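Local coordinates for protein nicotinate phosphoribosyltransferase (PDB 2IM5) that probably catalyses the ATP-assisted joining of nicotinate to phosphoribosyl pyrophosphate, giving nicotinate mononucleotide in the single step that brings nicotinate into NAD synthesis, at residues Gln40-Thr43 and Glu44-Glu48; Arg170-Leu173 and Glu174-Asp177; Asp255-Met258 and Arg259-Lys263. All blocks are in the same frame, centred on the assembly; numbering follows the deposited sequence.

Contact 1. Residues Gln40-Thr43 and Glu44-Glu48; sequences QGFT and EEFAE
Thr43 O takes two backbone N-H groups from the first turn of helix 44-56, and Thr43 itself is the N-cap of that helix. The sound bond of the two comes from Ala47 N, 3.1 Å from Thr43 O. Phe46 N is also near Thr43 O, in a bent and weak bond. The same Phe46 N has a second weak acceptor in Thr43 OG1, at 3.4 Å, which is the capping bond proper. The Thr43 side chain can reach forward to it because OG1 sits between its own backbone N and carbonyl carbon (chi1 63°). One N-H is thus shared between a carbonyl and a hydroxyl of the same residue. Glu45 lies alongside the threonine, its CG 3.4 Å from Thr43 OG1.

Next to the cap, Phe42 and Phe46 run side by side in the same direction. The planes are inclined by 30°, and the centroids, 5.0 Å apart, are offset so that little of one ring lies over the other. Phe42 CE1 comes over one face of the Phe46 ring. Phe46 gets there with its CG trans to the backbone N (chi1 -176°), which swings the ring back along the incoming chain.

The pair packs the loop after strand 29-36 and the start of helix 44-56 against their neighbours: Phe42 and Phe46 both touch Leu105 of strand 105-110, while Phe134 of helix 120-134 meets Phe46 edge-to-face. On the outer side Glu44 OE1 forms a salt bridge with Arg51, two turns further along the helix. Between the two aromatic rings the closest approach is Phe42 CD1 to Phe46 CD2, at 3.4 Å.

Contact 2. Residues Arg170-Leu173 and Glu174-Asp177; sequences RFSL and EVED
Arg170 and Glu176 reach toward each other across the N-terminal turn of helix 173-186, which Ser172 caps, and their flat ends meet with the guanidinium and carboxylate planes 68° apart. A single oxygen makes the salt bridge: Glu176 OE1 stands 2.7 Å from Arg170 NH1, in the plane of the guanidinium, and the N-H approaches it nearly along its C-O axis. The steep twist between the planes goes with this one-oxygen grip, as distinct from a two-pronged one. Arg170 is extended from CG to NE, and its guanidinium passes over the helix start with one face on Leu173 CA. Its other terminal nitrogen, NH2, is engaged by Asp9, so this buried arginine bridges two carboxylates.

Phe171 and Val175 make the apolar side of the turn. Their side chains run at a slant to one another, with Val175 CG2 3.8 Å from Phe171 CD2, and Tyr132 of helix 120-134 stacks on the phenylalanine ring.

Between these two pairs stands Ser172. Its OG, turned in between its own N and carbonyl carbon (chi1 63°), accepts from Val175 N at 3.1 Å, while Ser172 O accepts from Glu176 N. The cap residue therefore binds the backbone N-H of Val175 and of Glu176, the two residues that partner Phe171 and Arg170. A water links Ser172 OG to the Glu174 carboxylate, weakly on the glutamate side. One methyl of Val175 lies against the cap, CG2 3.2 Å from Ser172 OG.

Contact 3. Residues Asp255-Met258 and Arg259-Lys263; sequences DVFM and RNFSK
Phe261 N approaches Met258 O from above the carbonyl plane, 73° out of it and off either lone pair, although the bond is 3.2 Å long and fairly straight at the hydrogen. This is the C-terminal end of helix 254-260, where the i to i+4 pattern gives way: Arg259 N still bonds to Asp255 O, and Asn260 N bonds to Val256 O at 3.2 Å with a weak second acceptor in Phe257 O. Phe261 then steps back to a partner three residues earlier.

The turn brings Phe261 up against Phe257. The two rings form an oblique pair, inclined at 45° with centroids 4.8 Å apart. Phe257 puts the CE2 corner of its ring over the centre of one Phe261 face, 3.5 Å above the plane. With CG trans to the backbone N (chi1 -161°), Phe261 leans back along the helix to meet that corner. Met258 adds an oblique Met-aromatic contact, its SD 5.4 Å from the Phe261 centroid. This cluster faces inward: Met233 of helix 228-240 touches both phenylalanines, and Leu272 of strand 271-274 touches Met258 and Phe261, so the helix end is packed on the parallel-sheet domain.

Arg259 lies on the outer side. Its chain bends at chi3 and folds back along the helix, placing one guanidinium face over Asp255 O. The Asp255 carboxylate instead forms a salt bridge with Lys285. At the arginine's tip, NH1 lies 3.8 Å from Val256 CG2.

All three contacts are local and follow one another along the chain: two N-terminal helix caps and one C-terminal helix end. Contact 1 belongs to the N-terminal domain, contacts 2 and 3 to the TIM-barrel-related part. The centres of contacts 1 and 2 are about 22 Å apart, their nearest atoms about 11 Å, and helix 120-134 lies between, touching both: Leu130, Tyr131 and Phe134 meet contact 1, while Ala125, Glu129 and Tyr132 meet contact 2. Contact 3 lies across the chain's centre from both, its centre about 44 Å from contact 1's and 38 Å from contact 2's. His213, predicted to be autophosphorylated but unmodified in this model, belongs to none of the three.

Contact 1. Residues Gln40-Thr43 and Glu44-Glu48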
loop_
_atom_site.group_PDB
_atom_site.type_symbol
_atom_site.label_atom_id
_atom_site.label_comp_id
_atom_site.label_asym_id
_atom_site.label_seq_id
_atom_site.Cartn_x
_atom_site.Cartn_y
_atom_site.Cartn_z
ATOM N N GLN A 40 -2.335 20.898 -6.846
ATOM C CA GLN A 40 -3.260 21.856 -6.259
ATOM C C GLN A 40 -2.475 22.895 -5.472
ATOM O O GLN A 40 -1.399 22.611 -4.947
ATOM C CB GLN A 40 -4.230 21.151 -5.313
ATOM C CG GLN A 40 -5.252 20.272 -5.999
ATOM C CD GLN A 40 -6.113 19.515 -5.005
ATOM O OE1 GLN A 40 -6.520 20.060 -3.977
ATOM N NE2 GLN A 40 -6.406 18.258 -5.312
ATOM N N GLY A 41 -3.017 24.104 -5.390
ATOM C CA GLY A 41 -2.344 25.150 -4.645
ATOM C C GLY A 41 -2.671 25.012 -3.171
ATOM O O GLY A 41 -3.817 24.771 -2.806
ATOM N N PHE A 42 -1.663 25.157 -2.323
ATOM C CA PHE A 42 -1.860 25.044 -0.885
ATOM C C PHE A 42 -1.298 26.267 -0.185
ATOM O O PHE A 42 -0.322 26.862 -0.639
ATOM C CB PHE A 42 -1.180 23.777 -0.356
ATOM C CG PHE A 42 -1.980 22.528 -0.577
ATOM C CD1 PHE A 42 -3.057 22.226 0.249
ATOM C CD2 PHE A 42 -1.662 21.657 -1.609
ATOM C CE1 PHE A 42 -3.805 21.072 0.052
ATOM C CE2 PHE A 42 -2.406 20.500 -1.817
ATOM C CZ PHE A 42 -3.481 20.208 -0.983
ATOM N N THR A 43 -1.922 26.633 0.925
ATOM C CA THR A 43 -1.505 27.798 1.685
ATOM C C THR A 43 -0.682 27.413 2.895
ATOM O O THR A 43 -0.728 26.271 3.355
ATOM C CB THR A 43 -2.715 28.592 2.181
ATOM O OG1 THR A 43 -3.475 27.776 3.084
ATOM C CG2 THR A 43 -3.592 29.011 1.010
ATOM N N GLU A 44 0.060 28.382 3.418
ATOM C CA GLU A 44 0.901 28.156 4.581
ATOM C C GLU A 44 0.094 27.794 5.816
ATOM O O GLU A 44 0.596 27.106 6.703
ATOM C CB GLU A 44 1.756 29.392 4.874
ATOM C CG GLU A 44 3.226 29.227 4.511
ATOM C CD GLU A 44 3.896 28.092 5.276
ATOM O OE1 GLU A 44 3.710 28.015 6.511
ATOM O OE2 GLU A 44 4.613 27.285 4.648
ATOM N N GLU A 45 -1.154 28.249 5.889
ATOM C CA GLU A 45 -1.954 27.921 7.059
ATOM C C GLU A 45 -2.352 26.452 7.026
ATOM O O GLU A 45 -2.470 25.824 8.074
ATOM C CB GLU A 45 -3.190 28.816 7.169
ATOM C CG GLU A 45 -4.372 28.419 6.322
ATOM C CD GLU A 45 -5.627 29.201 6.694
ATOM O OE1 GLU A 45 -6.073 29.104 7.863
ATOM O OE2 GLU A 45 -6.166 29.911 5.816
ATOM N N PHE A 46 -2.555 25.905 5.830
ATOM C CA PHE A 46 -2.889 24.487 5.715
ATOM C C PHE A 46 -1.634 23.705 6.110
ATOM O O PHE A 46 -1.700 22.732 6.865
ATOM C CB PHE A 46 -3.280 24.120 4.285
ATOM C CG PHE A 46 -3.731 22.696 4.136
ATOM C CD1 PHE A 46 -5.007 22.311 4.542
ATOM C CD2 PHE A 46 -2.870 21.725 3.624
ATOM C CE1 PHE A 46 -5.424 20.978 4.443
ATOM C CE2 PHE A 46 -3.274 20.390 3.521
ATOM C CZ PHE A 46 -4.559 20.019 3.934
ATOM N N ALA A 47 -0.486 24.149 5.604
ATOM C CA ALA A 47 0.781 23.496 5.910
ATOM C C ALA A 47 0.963 23.455 7.419
ATOM O O ALA A 47 1.448 22.472 7.976
ATOM C CB ALA A 47 1.932 24.253 5.266
ATOM N N GLU A 48 0.565 24.533 8.084
ATOM C CA GLU A 48 0.685 24.606 9.530
ATOM C C GLU A 48 -0.264 23.610 10.202
ATOM O O GLU A 48 0.049 23.041 11.247
ATOM C CB GLU A 48 0.394 26.029 10.008
ATOM C CG GLU A 48 0.722 26.252 11.465
ATOM C CD GLU A 48 2.109 25.742 11.835
ATOM O OE1 GLU A 48 3.084 26.072 11.118
ATOM O OE2 GLU A 48 2.225 25.015 12.848
#

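Contact 2. Residues Arg170-Leu173 and Glu174-Asp177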
loop_
_atom_site.group_PDB
_atom_site.type_symbol
_atom_site.label_atom_id
_atom_site.label_comp_id
_atom_site.label_asym_id
_atom_site.label_seq_id
_atom_site.Cartn_x
_atom_site.Cartn_y
_atom_site.Cartn_z
ATOM N N ARG A 170 -8.916 7.960 2.175
ATOM C CA ARG A 170 -10.243 7.979 2.776
ATOM C C ARG A 170 -10.700 9.426 3.003
ATOM O O ARG A 170 -9.872 10.327 3.158
ATOM C CB ARG A 170 -10.215 7.238 4.110
ATOM C CG ARG A 170 -9.376 7.918 5.187
ATOM C CD ARG A 170 -9.226 7.023 6.413
ATOM N NE ARG A 170 -8.462 7.658 7.485
ATOM C CZ ARG A 170 -7.984 7.006 8.540
ATOM N NH1 ARG A 170 -8.195 5.699 8.664
ATOM N NH2 ARG A 170 -7.288 7.654 9.465
ATOM N N PHE A 171 -12.014 9.645 3.018
ATOM C CA PHE A 171 -12.551 10.979 3.257
ATOM C C PHE A 171 -12.191 11.355 4.692
ATOM O O PHE A 171 -11.801 12.484 4.974
ATOM C CB PHE A 171 -14.075 10.990 3.087
ATOM C CG PHE A 171 -14.694 12.357 3.247
ATOM C CD1 PHE A 171 -14.775 13.235 2.167
ATOM C CD2 PHE A 171 -15.179 12.772 4.481
ATOM C CE1 PHE A 171 -15.334 14.507 2.320
ATOM C CE2 PHE A 171 -15.738 14.041 4.645
ATOM C CZ PHE A 171 -15.816 14.907 3.562
ATOM N N SER A 172 -12.329 10.391 5.594
ATOM C CA SER A 172 -12.012 10.582 7.008
ATOM C C SER A 172 -11.988 9.220 7.697
ATOM O O SER A 172 -12.462 8.225 7.142
ATOM C CB SER A 172 -13.072 11.451 7.688
ATOM O OG SER A 172 -14.335 10.811 7.658
ATOM N N LEU A 173 -11.447 9.188 8.912
ATOM C CA LEU A 173 -11.380 7.954 9.691
ATOM C C LEU A 173 -12.818 7.493 9.935
ATOM O O LEU A 173 -13.147 6.307 9.825
ATOM C CB LEU A 173 -10.707 8.221 11.044
ATOM C CG LEU A 173 -10.068 7.082 11.860
ATOM C CD1 LEU A 173 -10.245 7.391 13.345
ATOM C CD2 LEU A 173 -10.685 5.736 11.541
ATOM N N GLU A 174 -13.668 8.453 10.269
ATOM C CA GLU A 174 -15.072 8.195 10.553
ATOM C C GLU A 174 -15.768 7.526 9.374
ATOM O O GLU A 174 -16.532 6.584 9.552
ATOM C CB GLU A 174 -15.762 9.509 10.914
ATOM C CG GLU A 174 -17.229 9.384 11.238
ATOM C CD GLU A 174 -17.786 10.672 11.796
ATOM O OE1 GLU A 174 -17.565 11.737 11.174
ATOM O OE2 GLU A 174 -18.439 10.619 12.857
ATOM N N VAL A 175 -15.503 8.009 8.165
ATOM C CA VAL A 175 -16.107 7.401 6.987
ATOM C C VAL A 175 -15.576 5.973 6.761
ATOM O O VAL A 175 -16.364 5.053 6.516
ATOM C CB VAL A 175 -15.856 8.251 5.728
ATOM C CG1 VAL A 175 -16.237 7.469 4.483
ATOM C CG2 VAL A 175 -16.660 9.548 5.811
ATOM N N GLU A 176 -14.258 5.777 6.847
ATOM C CA GLU A 176 -13.705 4.436 6.647
ATOM C C GLU A 176 -14.229 3.487 7.721
ATOM O O GLU A 176 -14.531 2.330 7.442
ATOM C CB GLU A 176 -12.164 4.432 6.678
ATOM C CG GLU A 176 -11.585 3.007 6.602
ATOM C CD GLU A 176 -10.044 2.923 6.549
ATOM O OE1 GLU A 176 -9.341 3.855 7.017
ATOM O OE2 GLU A 176 -9.538 1.889 6.051
ATOM N N ASP A 177 -14.341 3.990 8.945
ATOM C CA ASP A 177 -14.825 3.193 10.066
ATOM C C ASP A 177 -16.244 2.689 9.811
ATOM O O ASP A 177 -16.521 1.497 9.929
ATOM C CB ASP A 177 -14.805 4.030 11.347
ATOM C CG ASP A 177 -15.046 3.201 12.597
ATOM O OD1 ASP A 177 -15.694 2.139 12.507
ATOM O OD2 ASP A 177 -14.597 3.616 13.683
HETATM O O HOH W 1 -16.174 12.779 8.277
#

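Contact 3. Residues Asp255-Met258 and Arg259-Lys263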
loop_
_atom_site.group_PDB
_atom_site.type_symbol
_atom_site.label_atom_id
_atom_site.label_comp_id
_atom_site.label_asym_id
_atom_site.label_seq_id
_atom_site.Cartn_x
_atom_site.Cartn_y
_atom_site.Cartn_z
ATOM N N ASP A 255 6.752 -7.488 -17.681
ATOM C CA ASP A 255 7.473 -8.313 -18.650
ATOM C C ASP A 255 8.855 -8.677 -18.106
ATOM O O ASP A 255 9.322 -9.804 -18.287
ATOM C CB ASP A 255 7.624 -7.594 -20.000
ATOM C CG ASP A 255 6.304 -7.504 -20.769
ATOM O OD1 ASP A 255 5.367 -8.269 -20.446
ATOM O OD2 ASP A 255 6.208 -6.681 -21.705
ATOM N N VAL A 256 9.502 -7.721 -17.439
ATOM C CA VAL A 256 10.817 -7.964 -16.867
ATOM C C VAL A 256 10.669 -8.965 -15.716
ATOM O O VAL A 256 11.454 -9.898 -15.586
ATOM C CB VAL A 256 11.442 -6.659 -16.337
ATOM C CG1 VAL A 256 12.656 -6.976 -15.474
ATOM C CG2 VAL A 256 11.843 -5.765 -17.510
ATOM N N PHE A 257 9.645 -8.776 -14.889
ATOM C CA PHE A 257 9.410 -9.683 -13.770
ATOM C C PHE A 257 9.229 -11.120 -14.255
ATOM O O PHE A 257 9.927 -12.032 -13.812
ATOM C CB PHE A 257 8.156 -9.278 -12.996
ATOM C CG PHE A 257 7.858 -10.171 -11.822
ATOM C CD1 PHE A 257 8.337 -9.861 -10.558
ATOM C CD2 PHE A 257 7.132 -11.351 -11.993
ATOM C CE1 PHE A 257 8.104 -10.712 -9.477
ATOM C CE2 PHE A 257 6.893 -12.209 -10.925
ATOM C CZ PHE A 257 7.381 -11.888 -9.662
ATOM N N MET A 258 8.280 -11.314 -15.166
ATOM C CA MET A 258 7.981 -12.640 -15.703
ATOM C C MET A 258 9.192 -13.306 -16.341
ATOM O O MET A 258 9.451 -14.487 -16.103
ATOM C CB MET A 258 6.833 -12.559 -16.718
ATOM C CG MET A 258 5.469 -12.283 -16.091
ATOM S SD MET A 258 4.982 -13.476 -14.794
ATOM C CE MET A 258 3.736 -12.563 -13.998
ATOM N N ARG A 259 9.933 -12.550 -17.140
ATOM C CA ARG A 259 11.115 -13.082 -17.799
ATOM C C ARG A 259 12.122 -13.634 -16.791
ATOM O O ARG A 259 12.807 -14.618 -17.073
ATOM C CB ARG A 259 11.787 -11.993 -18.647
ATOM C CG ARG A 259 12.953 -12.489 -19.490
ATOM C CD ARG A 259 13.633 -11.340 -20.233
ATOM N NE ARG A 259 12.676 -10.535 -20.991
ATOM C CZ ARG A 259 12.405 -9.257 -20.739
ATOM N NH1 ARG A 259 13.025 -8.629 -19.749
ATOM N NH2 ARG A 259 11.502 -8.614 -21.467
ATOM N N ASN A 260 12.204 -13.017 -15.614
ATOM C CA ASN A 260 13.162 -13.455 -14.596
ATOM C C ASN A 260 12.548 -14.222 -13.411
ATOM O O ASN A 260 13.231 -14.515 -12.423
ATOM C CB ASN A 260 13.943 -12.245 -14.067
ATOM C CG ASN A 260 14.628 -11.457 -15.181
ATOM O OD1 ASN A 260 14.132 -10.413 -15.621
ATOM N ND2 ASN A 260 15.764 -11.967 -15.654
ATOM N N PHE A 261 11.265 -14.553 -13.516
ATOM C CA PHE A 261 10.559 -15.275 -12.457
ATOM C C PHE A 261 11.083 -16.710 -12.398
ATOM O O PHE A 261 10.910 -17.478 -13.337
ATOM C CB PHE A 261 9.056 -15.256 -12.762
ATOM C CG PHE A 261 8.178 -15.560 -11.582
ATOM C CD1 PHE A 261 8.619 -15.338 -10.286
ATOM C CD2 PHE A 261 6.868 -15.993 -11.779
ATOM C CE1 PHE A 261 7.773 -15.538 -9.201
ATOM C CE2 PHE A 261 6.015 -16.195 -10.700
ATOM C CZ PHE A 261 6.466 -15.966 -9.409
ATOM N N SER A 262 11.729 -17.069 -11.296
ATOM C CA SER A 262 12.291 -18.409 -11.167
ATOM C C SER A 262 11.243 -19.444 -10.786
ATOM O O SER A 262 10.241 -19.126 -10.153
ATOM C CB SER A 262 13.409 -18.422 -10.121
ATOM O OG SER A 262 12.869 -18.377 -8.807
ATOM N N LYS A 263 11.485 -20.687 -11.173
ATOM C CA LYS A 263 10.567 -21.776 -10.866
ATOM C C LYS A 263 10.351 -21.895 -9.357
ATOM O O LYS A 263 9.234 -22.116 -8.899
ATOM C CB LYS A 263 11.119 -23.096 -11.409
ATOM C CG LYS A 263 10.159 -24.263 -11.265
ATOM C CD LYS A 263 10.707 -25.519 -11.920
ATOM C CE LYS A 263 9.769 -26.705 -11.705
ATOM N NZ LYS A 263 8.433 -26.504 -12.339
#